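Local coordinates for protein Myo-inositol dehydrogenase (Corynebacterium glutamicum, PDB 3EUW) that probably oxidises myo-inositol with NAD+ as the acceptor, as a tetrameric member of the Gfo/Idh/MocA oxidoreductase family, at residues I69-P74 and A92-P97; A107-I112 and P305-G310. One frame throughout, in Å; residues are numbered along the deposited sequence.

How the interactions relate
Interaction 1 lies in the interior of the Rossmann domain, where residues 69-74 and 92-97 join neighbouring parallel strands; interaction 2 lies farther out, partly buried, where helix 102-112 of that domain meets the start of helix 307-326. The chain runs from one to the other, since helix 102-112 is the next helix after strand 92-94, yet the two contacts do not touch: their centres are about 13 Å apart. Their chemistry follows their place. Within the sheet, backbone hydrogen bonds carry the contact and aliphatic side chains and a cysteine fill in around them. Between the helices side chains carry the contact, with a phenylalanine ring and a salt bridge.

Interaction 1 (I69-P74 and A92-P97); sequences IVIGSP and ALCEKP
The carbonyl oxygen Leu93 O is approached by two groups of the neighbouring strand: Ile71 N donates to it at 2.8 Å in a nearly straight bond (168° at the hydrogen), and Val70 CA lies 3.3 Å from Leu93 O in a CA-H...O contact. Ile69 O is used in the same way, by Leu93 N at 2.8 Å and by the CA-H of Ala92. A longer bond of 3.2 Å, from Glu95 N to Ile71 O, closes the ladder. This is the parallel pairing of strands 68-71 and 92-94, two adjacent strands of the Rossmann sheet joined in a beta-alpha-beta unit through helix 78-87.

On the face under that helix, with SG anti to the backbone N (chi1 -173°), the sulfur of Cys94 packs against Ile71: Cys94 SG is 3.9 Å from Ile71 CB, with CG2 and CD1 hardly farther. Val70 and Leu93 occupy the other face, their methyls CG2 and CD2 in loose contact. Past the last bond, Glu95 CG lies 3.4 Å from Ile71 O, while its carboxylate turns to His19 NE2 through OE2. Glu95, Lys96 and Pro97, the last after a cis peptide, match the Glu-Lys-Pro signature of this family. With main-chain bonds setting the register and apolar groups on both faces, the pairing holds the backbone of Glu95, and the Glu-Lys-Pro segment leaves the sheet from a fixed position.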
loop_
_atom_site.group_PDB
_atom_site.type_symbol
_atom_site.label_atom_id
_atom_site.label_comp_id
_atom_site.label_asym_id
_atom_site.label_seq_id
_atom_site.Cartn_x
_atom_site.Cartn_y
_atom_site.Cartn_z
ATOM N N ILE A 69 40.633 8.534 -8.286
ATOM C CA ILE A 69 40.156 9.841 -7.862
ATOM C C ILE A 69 38.635 9.986 -7.917
ATOM O O ILE A 69 37.986 9.445 -8.804
ATOM C CB ILE A 69 40.799 10.919 -8.733
ATOM C CG1 ILE A 69 42.246 11.111 -8.286
ATOM C CG2 ILE A 69 39.997 12.196 -8.692
ATOM C CD1 ILE A 69 43.025 12.067 -9.148
ATOM N N VAL A 70 38.087 10.709 -6.945
ATOM C CA VAL A 70 36.658 10.987 -6.871
ATOM C C VAL A 70 36.505 12.504 -6.959
ATOM O O VAL A 70 37.077 13.243 -6.155
ATOM C CB VAL A 70 36.049 10.496 -5.548
ATOM C CG1 VAL A 70 34.585 10.923 -5.457
ATOM C CG2 VAL A 70 36.154 8.993 -5.467
ATOM N N ILE A 71 35.743 12.968 -7.941
ATOM C CA ILE A 71 35.564 14.401 -8.131
ATOM C C ILE A 71 34.215 14.908 -7.627
ATOM O O ILE A 71 33.197 14.809 -8.320
ATOM C CB ILE A 71 35.735 14.767 -9.617
ATOM C CG1 ILE A 71 37.117 14.320 -10.096
ATOM C CG2 ILE A 71 35.567 16.269 -9.817
ATOM C CD1 ILE A 71 37.367 14.565 -11.569
ATOM N N GLY A 72 34.222 15.445 -6.411
ATOM C CA GLY A 72 33.009 15.970 -5.814
ATOM C C GLY A 72 33.061 17.476 -5.627
ATOM O O GLY A 72 32.361 18.028 -4.782
ATOM N N SER A 73 33.905 18.134 -6.413
ATOM C CA SER A 73 34.067 19.577 -6.352
ATOM C C SER A 73 33.131 20.214 -7.385
ATOM O O SER A 73 32.475 19.503 -8.140
ATOM C CB SER A 73 35.530 19.938 -6.637
ATOM O OG SER A 73 35.991 19.303 -7.815
ATOM N N PRO A 74 33.063 21.558 -7.435
ATOM C CA PRO A 74 32.184 22.245 -8.391
ATOM C C PRO A 74 32.356 21.864 -9.856
ATOM O O PRO A 74 33.445 21.517 -10.306
ATOM C CB PRO A 74 32.481 23.720 -8.139
ATOM C CG PRO A 74 32.829 23.740 -6.669
ATOM C CD PRO A 74 33.730 22.534 -6.552
ATOM N N ALA A 92 39.116 8.045 -12.791
ATOM C CA ALA A 92 38.393 9.094 -12.089
ATOM C C ALA A 92 36.879 8.932 -12.126
ATOM O O ALA A 92 36.285 8.774 -13.196
ATOM C CB ALA A 92 38.769 10.448 -12.660
ATOM N N LEU A 93 36.271 8.968 -10.943
ATOM C CA LEU A 93 34.826 8.882 -10.792
ATOM C C LEU A 93 34.415 10.340 -10.624
ATOM O O LEU A 93 34.773 10.982 -9.632
ATOM C CB LEU A 93 34.451 8.067 -9.548
ATOM C CG LEU A 93 33.007 8.247 -9.056
ATOM C CD1 LEU A 93 32.014 7.862 -10.157
ATOM C CD2 LEU A 93 32.798 7.418 -7.801
ATOM N N CYS A 94 33.676 10.860 -11.596
ATOM C CA CYS A 94 33.280 12.258 -11.568
ATOM C C CYS A 94 31.781 12.514 -11.446
ATOM O O CYS A 94 30.977 11.917 -12.165
ATOM C CB CYS A 94 33.811 12.950 -12.831
ATOM S SG CYS A 94 33.581 14.736 -12.871
ATOM N N GLU A 95 31.410 13.407 -10.530
ATOM C CA GLU A 95 30.004 13.766 -10.364
ATOM C C GLU A 95 29.592 14.445 -11.647
ATOM O O GLU A 95 30.393 15.139 -12.268
ATOM C CB GLU A 95 29.807 14.762 -9.223
ATOM C CG GLU A 95 29.847 14.166 -7.838
ATOM C CD GLU A 95 28.738 13.176 -7.614
ATOM O OE1 GLU A 95 27.585 13.508 -7.959
ATOM O OE2 GLU A 95 29.015 12.075 -7.089
ATOM N N LYS A 96 28.345 14.248 -12.048
ATOM C CA LYS A 96 27.838 14.866 -13.265
ATOM C C LYS A 96 27.826 16.396 -13.097
ATOM O O LYS A 96 27.730 16.899 -11.986
ATOM C CB LYS A 96 26.427 14.314 -13.547
ATOM C CG LYS A 96 25.303 15.329 -13.696
ATOM C CD LYS A 96 24.842 15.942 -12.388
ATOM C CE LYS A 96 23.652 16.852 -12.646
ATOM N NZ LYS A 96 23.424 17.891 -11.614
ATOM N N PRO A 97 28.013 17.151 -14.191
ATOM C CA PRO A 97 28.217 16.707 -15.569
ATOM C C PRO A 97 29.714 16.841 -15.878
ATOM O O PRO A 97 30.491 17.261 -15.025
ATOM C CB PRO A 97 27.399 17.703 -16.361
ATOM C CG PRO A 97 27.754 18.991 -15.639
ATOM C CD PRO A 97 27.766 18.606 -14.153
#

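Interaction 2 (A107-I112 and P305-G310); sequences ACKEKI and PNFEDG
The ring of Phe307 meets helix 102-112 with its outer atoms: Cys108 SG sits at the edge, near the ring plane and 5.3 Å from the centroid, a cysteine sulfur-aromatic contact, while Lys109 CB and Ile112 CD1 approach obliquely. Phe307 opens helix 307-326, whose start is fixed by a capping box: Asp309 N donates to Asn306 OD1 and Asn306 N to Asp309 OD2, each at 2.8 Å. The contact brings the capped start of this helix against a helix of the Rossmann domain.

Around the ring, Ile112 reaches tip to tip, its CD1 4.0 Å from Phe307 CE1. Lys109 passes on the CE2 side: its CB lies 3.7 Å from Phe307 CE2, with CG and CD following close by. Phe307 also touches Val119 of strand 119-121, which places the ring beside the sheet; Cys108 packs on helix 78-87 as well. Fully extended from an anti CG (chi1 -175°), Lys109 carries its amine beyond the aromatic to the carboxylate of Glu308. There Lys109 NZ forms a salt bridge with Glu308 OE1 at 2.7 Å, meeting the syn lone pair of that oxygen, while Glu308 OE2 stays 3.5 Å from Lys109 NZ.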
loop_
_atom_site.group_PDB
_atom_site.type_symbol
_atom_site.label_atom_id
_atom_site.label_comp_id
_atom_site.label_asym_id
_atom_site.label_seq_id
_atom_site.Cartn_x
_atom_site.Cartn_y
_atom_site.Cartn_z
ATOM N N ALA A 107 35.985 19.363 -26.386
ATOM C CA ALA A 107 37.408 19.680 -26.343
ATOM C C ALA A 107 38.116 18.685 -25.435
ATOM O O ALA A 107 39.136 18.104 -25.802
ATOM C CB ALA A 107 37.612 21.095 -25.831
ATOM N N CYS A 108 37.558 18.492 -24.246
ATOM C CA CYS A 108 38.132 17.560 -23.291
ATOM C C CYS A 108 38.271 16.167 -23.902
ATOM O O CYS A 108 39.320 15.533 -23.785
ATOM C CB CYS A 108 37.271 17.492 -22.033
ATOM S SG CYS A 108 37.720 16.145 -20.939
ATOM N N LYS A 109 37.217 15.698 -24.561
ATOM C CA LYS A 109 37.244 14.376 -25.174
ATOM C C LYS A 109 38.385 14.207 -26.178
ATOM O O LYS A 109 38.955 13.124 -26.305
ATOM C CB LYS A 109 35.920 14.093 -25.866
ATOM C CG LYS A 109 35.818 12.695 -26.436
ATOM C CD LYS A 109 34.430 12.475 -27.004
ATOM C CE LYS A 109 34.240 11.057 -27.501
ATOM N NZ LYS A 109 32.840 10.861 -27.961
ATOM N N GLU A 110 38.703 15.279 -26.896
ATOM C CA GLU A 110 39.776 15.252 -27.878
ATOM C C GLU A 110 41.156 15.199 -27.220
ATOM O O GLU A 110 42.001 14.393 -27.596
ATOM C CB GLU A 110 39.676 16.479 -28.786
ATOM C CG GLU A 110 38.808 16.275 -30.017
ATOM C CD GLU A 110 38.193 17.569 -30.529
ATOM O OE1 GLU A 110 38.854 18.629 -30.435
ATOM O OE2 GLU A 110 37.049 17.522 -31.036
ATOM N N LYS A 111 41.380 16.051 -26.228
ATOM C CA LYS A 111 42.667 16.075 -25.554
ATOM C C LYS A 111 43.017 14.740 -24.902
ATOM O O LYS A 111 44.132 14.244 -25.055
ATOM C CB LYS A 111 42.698 17.189 -24.503
ATOM C CG LYS A 111 44.060 17.354 -23.839
ATOM C CD LYS A 111 44.117 18.565 -22.913
ATOM C CE LYS A 111 44.004 19.877 -23.682
ATOM N NZ LYS A 111 44.135 21.069 -22.787
ATOM N N ILE A 112 42.065 14.148 -24.190
ATOM C CA ILE A 112 42.311 12.885 -23.505
ATOM C C ILE A 112 42.256 11.656 -24.412
ATOM O O ILE A 112 42.862 10.628 -24.112
ATOM C CB ILE A 112 41.316 12.685 -22.338
ATOM C CG1 ILE A 112 39.900 12.503 -22.878
ATOM C CG2 ILE A 112 41.346 13.892 -21.419
ATOM C CD1 ILE A 112 38.882 12.225 -21.805
ATOM N N PRO A 305 28.364 3.965 -15.484
ATOM C CA PRO A 305 28.295 4.842 -16.661
ATOM C C PRO A 305 29.684 5.311 -17.099
ATOM O O PRO A 305 30.566 5.534 -16.260
ATOM C CB PRO A 305 27.451 6.018 -16.170
ATOM C CG PRO A 305 26.613 5.422 -15.087
ATOM C CD PRO A 305 27.607 4.555 -14.368
ATOM N N ASN A 306 29.864 5.475 -18.405
ATOM C CA ASN A 306 31.138 5.928 -18.947
ATOM C C ASN A 306 31.117 7.394 -19.391
ATOM O O ASN A 306 30.100 8.091 -19.290
ATOM C CB ASN A 306 31.563 5.056 -20.136
ATOM C CG ASN A 306 30.589 5.120 -21.294
ATOM O OD1 ASN A 306 30.093 6.190 -21.656
ATOM N ND2 ASN A 306 30.326 3.973 -21.900
ATOM N N PHE A 307 32.261 7.843 -19.899
ATOM C CA PHE A 307 32.417 9.204 -20.374
ATOM C C PHE A 307 31.324 9.536 -21.385
ATOM O O PHE A 307 30.689 10.587 -21.312
ATOM C CB PHE A 307 33.792 9.358 -21.033
ATOM C CG PHE A 307 34.130 10.769 -21.417
ATOM C CD1 PHE A 307 34.768 11.614 -20.517
ATOM C CD2 PHE A 307 33.821 11.249 -22.690
ATOM C CE1 PHE A 307 35.100 12.924 -20.878
ATOM C CE2 PHE A 307 34.146 12.555 -23.059
ATOM C CZ PHE A 307 34.787 13.394 -22.152
ATOM N N GLU A 308 31.108 8.622 -22.322
ATOM C CA GLU A 308 30.115 8.792 -23.375
ATOM C C GLU A 308 28.706 9.013 -22.824
ATOM O O GLU A 308 27.940 9.787 -23.383
ATOM C CB GLU A 308 30.129 7.575 -24.306
ATOM C CG GLU A 308 29.634 7.863 -25.701
ATOM C CD GLU A 308 30.371 9.027 -26.340
ATOM O OE1 GLU A 308 31.623 9.047 -26.312
ATOM O OE2 GLU A 308 29.693 9.924 -26.877
ATOM N N ASP A 309 28.361 8.333 -21.737
ATOM C CA ASP A 309 27.039 8.517 -21.150
ATOM C C ASP A 309 26.918 9.948 -20.646
ATOM O O ASP A 309 25.829 10.516 -20.626
ATOM C CB ASP A 309 26.811 7.543 -19.991
ATOM C CG ASP A 309 26.793 6.092 -20.442
ATOM O OD1 ASP A 309 26.097 5.772 -21.433
ATOM O OD2 ASP A 309 27.468 5.269 -19.794
ATOM N N GLY A 310 28.049 10.525 -20.247
ATOM C CA GLY A 310 28.054 11.893 -19.763
ATOM C C GLY A 310 27.861 12.883 -20.901
ATOM O O GLY A 310 27.210 13.914 -20.746
#